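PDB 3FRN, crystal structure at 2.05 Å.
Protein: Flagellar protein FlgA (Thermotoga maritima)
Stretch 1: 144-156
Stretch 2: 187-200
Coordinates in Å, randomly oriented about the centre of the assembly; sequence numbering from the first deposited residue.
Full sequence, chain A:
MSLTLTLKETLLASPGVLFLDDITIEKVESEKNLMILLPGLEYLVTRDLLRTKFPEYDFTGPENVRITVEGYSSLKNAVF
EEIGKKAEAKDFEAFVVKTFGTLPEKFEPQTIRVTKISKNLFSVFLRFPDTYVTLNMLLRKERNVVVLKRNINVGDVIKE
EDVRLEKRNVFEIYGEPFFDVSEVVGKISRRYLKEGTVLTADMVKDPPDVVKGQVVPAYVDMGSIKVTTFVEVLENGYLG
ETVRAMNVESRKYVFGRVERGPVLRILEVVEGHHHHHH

Stretch 1 144-156: NVVVLKRNINVGD
Stretch 2 187-200: KISRRYLKEGTVLT

Stretches 144-156 and 187-200 of FlgA run antiparallel, CA atoms pairing from G155 with S189 (5.3 Å) through N153 with Y192 (4.1 Å), I152 with L193 (5.4 Å) and R150 with E195 (4.5 Å) to V147 with V198 (4.4 Å); together they bury 1016 Å². Residues 144-148 are strand and 188-189 a short strand; loop and turn make up the rest. Seven of the eight hydrogen bonds across the stretches join backbone to backbone.

K187 barely takes part, its side chain leading away. I188 (phi/psi -111/125, chi1 m, chi2 t) lays CG2 3.8 Å from G155 O, while its CA makes a CA-H...O contact of 3.4 Å to D156 O. S189 (-64/132) then closes a two-way link: S189 N donates to D156 O (2.9 Å) and G155 N to S189 O (2.9 Å). The partner loop makes a type II turn from N153 to D156, closed by D156 N to N153 O (3.1 Å) and braced by N153 N to D156 OD2 (2.9 Å). G155, at 91/-10, occupies a position where a CB would jam against the preceding carbonyl. The CB of S189 points toward stretch 1; with chi1 t, S189 OG lies 3.4 Å from I152 CD1 and donates to R191 O (S189 OG to R191 O, 2.6 Å).

R190 and R191 point their CB atoms away and remain exposed, as suits long charged side chains, although V154 CG2 rests 3.8 Å from R190 O. Y192 (-81/114, chi1 t, chi2 -101°) sets its ring obliquely to N153 OD1, I152 O and N151 CB; its CA makes a CA-H...O contact of 3.2 Å to I152 O. L193 (-118/148) forms the antiparallel pair with I152 (-133/156): L193 N donates to I152 O (2.9 Å) and I152 N to L193 O (3.0 Å). L193 CB lies 3.6 Å from L148 CD1 and 3.9 Å from I152 CG1, so L148, I152 and L193 form a small aliphatic cluster.

K194 starts a type II turn to T197, in which G196 (95/-13) again has a conformation calling for glycine. T197, chi1 m, clasps the turn through OG1 to K194 O (2.7 Å). N151 (chi1 m, chi2 -5°) reaches in with its amide to accept E195 N at OD1 (2.8 Å). E195 is extended (chi1 t, chi2 t), with CG 3.2 Å from K149 O, and its carboxylate continues beyond. Next, G196 N donates to L148 O (3.1 Å), and L148 N to T197 O (3.1 Å).

V198 (-66/122, chi1 t) bridges V147, CG2 meeting V147 CG2 at 3.9 Å, and places CG1 4.0 Å from V145 CG2. L199 (-76/137, chi1 -122°) turns its CB toward stretch 1: L199 N donates to V146 O (3.0 Å), and CD2 packs 3.9 Å from both V146 CG1 and L148 CD2. Buried L148 (chi1 m, chi2 t) thus touches both L193 and L199, CD1 against L193 CB (3.6 Å) and CD2 against L199 CD2 (3.9 Å). T200 makes no contact with stretch 1.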

ATOM      1  N   ASN A 144      -5.950  -0.452  -7.039  1.00 42.11           N
ATOM      2  CA  ASN A 144      -6.792   0.670  -7.434  1.00 42.82           C
ATOM      3  C   ASN A 144      -7.427   1.343  -6.227  1.00 41.92           C
ATOM      4  O   ASN A 144      -8.210   0.732  -5.505  1.00 42.09           O
ATOM      5  CB  ASN A 144      -7.863   0.228  -8.428  1.00 43.74           C
ATOM      6  CG  ASN A 144      -7.325   0.098  -9.840  1.00 42.56           C
ATOM      7  OD1 ASN A 144      -7.181   1.090 -10.557  1.00 49.19           O
ATOM      8  ND2 ASN A 144      -7.030  -1.128 -10.248  1.00 38.79           N
ATOM      9  N   VAL A 145      -7.061   2.602  -6.005  1.00 42.24           N
ATOM     10  CA  VAL A 145      -7.576   3.367  -4.874  1.00 40.63           C
ATOM     11  C   VAL A 145      -8.458   4.538  -5.325  1.00 36.52           C
ATOM     12  O   VAL A 145      -8.431   4.938  -6.485  1.00 31.28           O
ATOM     13  CB  VAL A 145      -6.440   3.883  -3.951  1.00 38.86           C
ATOM     14  CG1 VAL A 145      -5.659   2.721  -3.345  1.00 45.09           C
ATOM     15  CG2 VAL A 145      -5.527   4.819  -4.706  1.00 39.25           C
ATOM     16  N   VAL A 146      -9.235   5.076  -4.390  1.00 38.00           N
ATOM     17  CA  VAL A 146     -10.151   6.174  -4.657  1.00 37.50           C
ATOM     18  C   VAL A 146      -9.421   7.515  -4.557  1.00 38.11           C
ATOM     19  O   VAL A 146      -8.856   7.853  -3.517  1.00 33.15           O
ATOM     20  CB  VAL A 146     -11.368   6.119  -3.694  1.00 39.58           C
ATOM     21  CG1 VAL A 146     -12.145   7.418  -3.713  1.00 41.61           C
ATOM     22  CG2 VAL A 146     -12.277   4.954  -4.059  1.00 34.40           C
ATOM     23  N   VAL A 147      -9.434   8.267  -5.656  1.00 38.55           N
ATOM     24  CA  VAL A 147      -8.722   9.541  -5.750  1.00 40.25           C
ATOM     25  C   VAL A 147      -9.712  10.648  -6.125  1.00 40.08           C
ATOM     26  O   VAL A 147     -10.632  10.420  -6.910  1.00 38.34           O
ATOM     27  CB  VAL A 147      -7.556   9.448  -6.785  1.00 39.33           C
ATOM     28  CG1 VAL A 147      -6.989  10.821  -7.140  1.00 35.67           C
ATOM     29  CG2 VAL A 147      -6.445   8.542  -6.264  1.00 42.00           C
ATOM     30  N   LEU A 148      -9.527  11.836  -5.554  1.00 41.56           N
ATOM     31  CA  LEU A 148     -10.408  12.981  -5.822  1.00 40.29           C
ATOM     32  C   LEU A 148     -10.351  13.537  -7.249  1.00 42.76           C
ATOM     33  O   LEU A 148      -9.268  13.803  -7.785  1.00 44.39           O
ATOM     34  CB  LEU A 148     -10.147  14.102  -4.814  1.00 36.98           C
ATOM     35  CG  LEU A 148     -10.716  13.875  -3.407  1.00 39.32           C
ATOM     36  CD1 LEU A 148     -10.466  15.091  -2.546  1.00 35.33           C
ATOM     37  CD2 LEU A 148     -12.208  13.565  -3.448  1.00 40.02           C
ATOM     38  N   LYS A 149     -11.531  13.703  -7.851  1.00 43.03           N
ATOM     39  CA  LYS A 149     -11.681  14.395  -9.141  1.00 41.42           C
ATOM     40  C   LYS A 149     -11.714  15.909  -8.963  1.00 39.18           C
ATOM     41  O   LYS A 149     -11.356  16.644  -9.875  1.00 31.53           O
ATOM     42  CB  LYS A 149     -12.977  13.980  -9.852  1.00 43.03           C
ATOM     43  CG  LYS A 149     -12.921  12.653 -10.579  1.00 45.69           C
ATOM     44  CD  LYS A 149     -14.315  12.065 -10.728  1.00 41.38           C
ATOM     45  CE  LYS A 149     -14.952  12.383 -12.050  1.00 34.18           C
ATOM     46  NZ  LYS A 149     -16.256  11.670 -12.159  1.00 41.76           N
ATOM     47  N   ARG A 150     -12.162  16.368  -7.797  1.00 36.55           N
ATOM     48  CA  ARG A 150     -12.335  17.798  -7.555  1.00 40.41           C
ATOM     49  C   ARG A 150     -12.104  18.169  -6.093  1.00 39.69           C
ATOM     50  O   ARG A 150     -12.093  17.299  -5.222  1.00 40.64           O
ATOM     51  CB  ARG A 150     -13.731  18.243  -8.009  1.00 41.11           C
ATOM     52  CG  ARG A 150     -14.866  17.486  -7.339  1.00 40.85           C
ATOM     53  CD  ARG A 150     -16.157  17.531  -8.160  1.00 45.25           C
ATOM     54  NE  ARG A 150     -16.636  18.886  -8.449  1.00 52.50           N
ATOM     55  CZ  ARG A 150     -17.236  19.694  -7.574  1.00 54.19           C
ATOM     56  NH1 ARG A 150     -17.425  19.315  -6.309  1.00 46.12           N
ATOM     57  NH2 ARG A 150     -17.639  20.900  -7.964  1.00 44.43           N
ATOM     58  N   ASN A 151     -11.916  19.463  -5.838  1.00 38.97           N
ATOM     59  CA  ASN A 151     -11.722  19.976  -4.481  1.00 38.02           C
ATOM     60  C   ASN A 151     -12.975  19.830  -3.638  1.00 38.62           C
ATOM     61  O   ASN A 151     -14.090  20.030  -4.122  1.00 41.10           O
ATOM     62  CB  ASN A 151     -11.297  21.445  -4.503  1.00 38.34           C
ATOM     63  CG  ASN A 151     -10.013  21.671  -5.274  1.00 36.63           C
ATOM     64  OD1 ASN A 151      -9.373  20.725  -5.734  1.00 38.87           O
ATOM     65  ND2 ASN A 151      -9.632  22.934  -5.422  1.00 35.40           N
ATOM     66  N   ILE A 152     -12.785  19.467  -2.375  1.00 39.50           N
ATOM     67  CA  ILE A 152     -13.893  19.289  -1.447  1.00 40.27           C
ATOM     68  C   ILE A 152     -13.583  19.994  -0.126  1.00 42.68           C
ATOM     69  O   ILE A 152     -12.417  20.214   0.204  1.00 40.75           O
ATOM     70  CB  ILE A 152     -14.193  17.793  -1.192  1.00 43.84           C
ATOM     71  CG1 ILE A 152     -12.985  17.110  -0.547  1.00 36.38           C
ATOM     72  CG2 ILE A 152     -14.613  17.088  -2.498  1.00 37.25           C
ATOM     73  CD1 ILE A 152     -13.289  15.790   0.050  1.00 44.94           C
ATOM     74  N   ASN A 153     -14.627  20.346   0.619  1.00 40.77           N
ATOM     75  CA  ASN A 153     -14.471  21.141   1.831  1.00 39.73           C
ATOM     76  C   ASN A 153     -14.898  20.355   3.073  1.00 41.50           C
ATOM     77  O   ASN A 153     -15.476  19.267   2.966  1.00 37.77           O
ATOM     78  CB  ASN A 153     -15.265  22.452   1.696  1.00 39.62           C
ATOM     79  CG  ASN A 153     -14.671  23.610   2.512  1.00 37.71           C
ATOM     80  OD1 ASN A 153     -13.695  23.447   3.248  1.00 34.70           O
ATOM     81  ND2 ASN A 153     -15.282  24.785   2.386  1.00 29.47           N
ATOM     82  N   VAL A 154     -14.576  20.902   4.243  1.00 42.59           N
ATOM     83  CA  VAL A 154     -15.021  20.364   5.522  1.00 42.23           C
ATOM     84  C   VAL A 154     -16.541  20.284   5.494  1.00 45.67           C
ATOM     85  O   VAL A 154     -17.214  21.263   5.175  1.00 45.07           O
ATOM     86  CB  VAL A 154     -14.579  21.286   6.690  1.00 42.68           C
ATOM     87  CG1 VAL A 154     -15.059  20.754   8.032  1.00 42.19           C
ATOM     88  CG2 VAL A 154     -13.075  21.458   6.695  1.00 43.51           C
ATOM     89  N   GLY A 155     -17.078  19.105   5.788  1.00 47.11           N
ATOM     90  CA  GLY A 155     -18.527  18.929   5.841  1.00 46.64           C
ATOM     91  C   GLY A 155     -19.187  18.492   4.545  1.00 43.00           C
ATOM     92  O   GLY A 155     -20.363  18.143   4.542  1.00 42.21           O
ATOM     93  N   ASP A 156     -18.442  18.507   3.443  1.00 40.54           N
ATOM     94  CA  ASP A 156     -18.987  18.040   2.171  1.00 42.67           C
ATOM     95  C   ASP A 156     -19.263  16.534   2.175  1.00 39.18           C
ATOM     96  O   ASP A 156     -18.453  15.757   2.646  1.00 41.76           O
ATOM     97  CB  ASP A 156     -18.051  18.409   1.011  1.00 44.56           C
ATOM     98  CG  ASP A 156     -18.160  19.879   0.607  1.00 53.43           C
ATOM     99  OD1 ASP A 156     -19.039  20.590   1.154  1.00 59.76           O
ATOM    100  OD2 ASP A 156     -17.369  20.323  -0.260  1.00 50.35           O
ATOM    101  N   LYS A 187     -20.020   9.426   2.752  1.00 41.88           N
ATOM    102  CA  LYS A 187     -19.130   9.874   3.814  1.00 36.87           C
ATOM    103  C   LYS A 187     -19.000  11.385   3.784  1.00 38.11           C
ATOM    104  O   LYS A 187     -19.187  12.012   2.746  1.00 39.40           O
ATOM    105  CB  LYS A 187     -17.740   9.240   3.690  1.00 38.73           C
ATOM    106  CG  LYS A 187     -17.679   7.740   3.974  1.00 42.95           C
ATOM    107  CD  LYS A 187     -17.379   7.446   5.428  1.00 39.86           C
ATOM    108  CE  LYS A 187     -17.403   5.943   5.705  1.00 45.03           C
ATOM    109  NZ  LYS A 187     -16.191   5.233   5.197  1.00 46.52           N
ATOM    110  N   ILE A 188     -18.656  11.948   4.934  1.00 37.40           N
ATOM    111  CA  ILE A 188     -18.538  13.386   5.112  1.00 40.88           C
ATOM    112  C   ILE A 188     -17.060  13.734   5.311  1.00 38.30           C
ATOM    113  O   ILE A 188     -16.407  13.180   6.185  1.00 42.45           O
ATOM    114  CB  ILE A 188     -19.417  13.849   6.316  1.00 38.04           C
ATOM    115  CG1 ILE A 188     -20.898  13.657   5.974  1.00 41.67           C
ATOM    116  CG2 ILE A 188     -19.143  15.299   6.693  1.00 35.53           C
ATOM    117  CD1 ILE A 188     -21.820  13.753   7.151  1.00 47.51           C
ATOM    118  N   SER A 189     -16.545  14.634   4.487  1.00 37.58           N
ATOM    119  CA  SER A 189     -15.161  15.076   4.582  1.00 38.22           C
ATOM    120  C   SER A 189     -14.865  15.811   5.891  1.00 38.88           C
ATOM    121  O   SER A 189     -15.603  16.708   6.292  1.00 35.29           O
ATOM    122  CB  SER A 189     -14.827  15.995   3.414  1.00 39.00           C
ATOM    123  OG  SER A 189     -13.450  16.335   3.433  1.00 45.37           O
ATOM    124  N   ARG A 190     -13.772  15.438   6.547  1.00 40.29           N
ATOM    125  CA  ARG A 190     -13.348  16.131   7.758  1.00 38.52           C
ATOM    126  C   ARG A 190     -12.469  17.321   7.397  1.00 37.64           C
ATOM    127  O   ARG A 190     -12.121  18.130   8.258  1.00 39.91           O
ATOM    128  CB  ARG A 190     -12.595  15.184   8.701  1.00 38.05           C
ATOM    129  CG  ARG A 190     -13.410  13.989   9.199  1.00 43.44           C
ATOM    130  CD  ARG A 190     -12.554  13.016   9.995  1.00 41.25           C
ATOM    131  NE  ARG A 190     -12.639  13.273  11.429  1.00 60.13           N
ATOM    132  CZ  ARG A 190     -13.187  12.439  12.309  1.00 69.57           C
ATOM    133  NH1 ARG A 190     -13.225  12.763  13.594  1.00 70.77           N
ATOM    134  NH2 ARG A 190     -13.690  11.277  11.914  1.00 70.72           N
ATOM    135  N   ARG A 191     -12.093  17.423   6.124  1.00 36.79           N
ATOM    136  CA  ARG A 191     -11.170  18.478   5.700  1.00 40.18           C
ATOM    137  C   ARG A 191     -11.369  19.053   4.296  1.00 42.74           C
ATOM    138  O   ARG A 191     -12.117  18.515   3.465  1.00 41.35           O
ATOM    139  CB  ARG A 191      -9.699  18.063   5.902  1.00 38.74           C
ATOM    140  CG  ARG A 191      -9.390  16.593   5.751  1.00 43.48           C
ATOM    141  CD  ARG A 191      -8.022  16.290   6.345  1.00 57.24           C
ATOM    142  NE  ARG A 191      -7.934  16.742   7.733  1.00 65.59           N
ATOM    143  CZ  ARG A 191      -8.206  15.984   8.793  1.00 74.57           C
ATOM    144  NH1 ARG A 191      -8.578  14.717   8.641  1.00 74.43           N
ATOM    145  NH2 ARG A 191      -8.102  16.493  10.013  1.00 70.94           N
ATOM    146  N   TYR A 192     -10.691  20.174   4.062  1.00 36.95           N
ATOM    147  CA  TYR A 192     -10.544  20.711   2.729  1.00 35.72           C
ATOM    148  C   TYR A 192      -9.417  19.966   2.016  1.00 36.36           C
ATOM    149  O   TYR A 192      -8.245  20.059   2.396  1.00 37.15           O
ATOM    150  CB  TYR A 192     -10.266  22.215   2.775  1.00 34.70           C
ATOM    151  CG  TYR A 192      -9.916  22.810   1.428  1.00 35.48           C
ATOM    152  CD1 TYR A 192      -8.593  23.075   1.085  1.00 34.91           C
ATOM    153  CD2 TYR A 192     -10.909  23.104   0.496  1.00 41.78           C
ATOM    154  CE1 TYR A 192      -8.265  23.621  -0.148  1.00 38.26           C
ATOM    155  CE2 TYR A 192     -10.593  23.646  -0.742  1.00 36.05           C
ATOM    156  CZ  TYR A 192      -9.270  23.902  -1.056  1.00 38.65           C
ATOM    157  OH  TYR A 192      -8.949  24.445  -2.278  1.00 42.44           O
ATOM    158  N   LEU A 193      -9.787  19.225   0.981  1.00 34.28           N
ATOM    159  CA  LEU A 193      -8.834  18.453   0.200  1.00 35.45           C
ATOM    160  C   LEU A 193      -8.841  18.960  -1.237  1.00 37.08           C
ATOM    161  O   LEU A 193      -9.866  19.435  -1.728  1.00 37.33           O
ATOM    162  CB  LEU A 193      -9.206  16.965   0.250  1.00 38.86           C
ATOM    163  CG  LEU A 193      -8.694  16.023   1.349  1.00 41.43           C
ATOM    164  CD1 LEU A 193      -7.825  16.717   2.393  1.00 53.57           C
ATOM    165  CD2 LEU A 193      -9.851  15.274   2.006  1.00 44.92           C
ATOM    166  N   LYS A 194      -7.691  18.883  -1.899  1.00 40.25           N
ATOM    167  CA  LYS A 194      -7.577  19.315  -3.282  1.00 38.13           C
ATOM    168  C   LYS A 194      -7.674  18.100  -4.190  1.00 38.26           C
ATOM    169  O   LYS A 194      -7.434  16.983  -3.753  1.00 35.94           O
ATOM    170  CB  LYS A 194      -6.249  20.052  -3.513  1.00 42.26           C
ATOM    171  CG  LYS A 194      -6.115  21.402  -2.796  1.00 31.61           C
ATOM    172  CD  LYS A 194      -6.551  22.566  -3.674  1.00 41.37           C
ATOM    173  CE  LYS A 194      -5.393  23.151  -4.473  1.00 49.57           C
ATOM    174  NZ  LYS A 194      -5.753  24.451  -5.124  1.00 43.64           N
ATOM    175  N   GLU A 195      -8.028  18.323  -5.452  1.00 40.81           N
ATOM    176  CA  GLU A 195      -8.048  17.271  -6.470  1.00 42.31           C
ATOM    177  C   GLU A 195      -6.710  16.517  -6.499  1.00 42.67           C
ATOM    178  O   GLU A 195      -5.649  17.106  -6.281  1.00 43.07           O
ATOM    179  CB  GLU A 195      -8.355  17.901  -7.840  1.00 41.26           C
ATOM    180  CG  GLU A 195      -8.237  16.965  -9.040  1.00 41.99           C
ATOM    181  CD  GLU A 195      -8.093  17.702 -10.368  1.00 47.69           C
ATOM    182  OE1 GLU A 195      -7.919  17.019 -11.400  1.00 49.93           O
ATOM    183  OE2 GLU A 195      -8.148  18.954 -10.387  1.00 52.91           O
ATOM    184  N   GLY A 196      -6.763  15.210  -6.744  1.00 43.34           N
ATOM    185  CA  GLY A 196      -5.554  14.387  -6.799  1.00 44.01           C
ATOM    186  C   GLY A 196      -5.238  13.697  -5.483  1.00 45.65           C
ATOM    187  O   GLY A 196      -4.397  12.801  -5.428  1.00 45.37           O
ATOM    188  N   THR A 197      -5.916  14.122  -4.422  1.00 46.14           N
ATOM    189  CA  THR A 197      -5.718  13.564  -3.096  1.00 45.29           C
ATOM    190  C   THR A 197      -6.306  12.160  -3.007  1.00 45.22           C
ATOM    191  O   THR A 197      -7.506  11.964  -3.222  1.00 47.37           O
ATOM    192  CB  THR A 197      -6.335  14.474  -2.003  1.00 45.47           C
ATOM    193  OG1 THR A 197      -5.694  15.758  -2.031  1.00 47.28           O
ATOM    194  CG2 THR A 197      -6.166  13.872  -0.625  1.00 38.19           C
ATOM    195  N   VAL A 198      -5.435  11.198  -2.703  1.00 42.29           N
ATOM    196  CA  VAL A 198      -5.826   9.822  -2.390  1.00 39.68           C
ATOM    197  C   VAL A 198      -6.602   9.847  -1.098  1.00 40.56           C
ATOM    198  O   VAL A 198      -6.088  10.304  -0.072  1.00 42.31           O
ATOM    199  CB  VAL A 198      -4.601   8.911  -2.184  1.00 36.36           C
ATOM    200  CG1 VAL A 198      -5.034   7.498  -1.775  1.00 37.39           C
ATOM    201  CG2 VAL A 198      -3.739   8.880  -3.437  1.00 43.67           C
ATOM    202  N   LEU A 199      -7.837   9.361  -1.155  1.00 37.55           N
ATOM    203  CA  LEU A 199      -8.740   9.421  -0.021  1.00 38.70           C
ATOM    204  C   LEU A 199      -8.318   8.363   0.970  1.00 37.07           C
ATOM    205  O   LEU A 199      -7.972   7.259   0.578  1.00 36.32           O
ATOM    206  CB  LEU A 199     -10.187   9.202  -0.484  1.00 40.03           C
ATOM    207  CG  LEU A 199     -11.179  10.321  -0.155  1.00 43.41           C
ATOM    208  CD1 LEU A 199     -10.487  11.667  -0.138  1.00 36.21           C
ATOM    209  CD2 LEU A 199     -12.312  10.360  -1.162  1.00 34.40           C
ATOM    210  N   THR A 200      -8.300   8.715   2.251  1.00 37.34           N
ATOM    211  CA  THR A 200      -8.001   7.749   3.299  1.00 36.63           C
ATOM    212  C   THR A 200      -9.028   7.822   4.429  1.00 39.24           C
ATOM    213  O   THR A 200      -9.653   8.859   4.639  1.00 46.07           O
ATOM    214  CB  THR A 200      -6.569   7.917   3.897  1.00 37.31           C
ATOM    215  OG1 THR A 200      -6.461   9.176   4.569  1.00 44.02           O
ATOM    216  CG2 THR A 200      -5.477   7.807   2.824  1.00 34.49           C
TER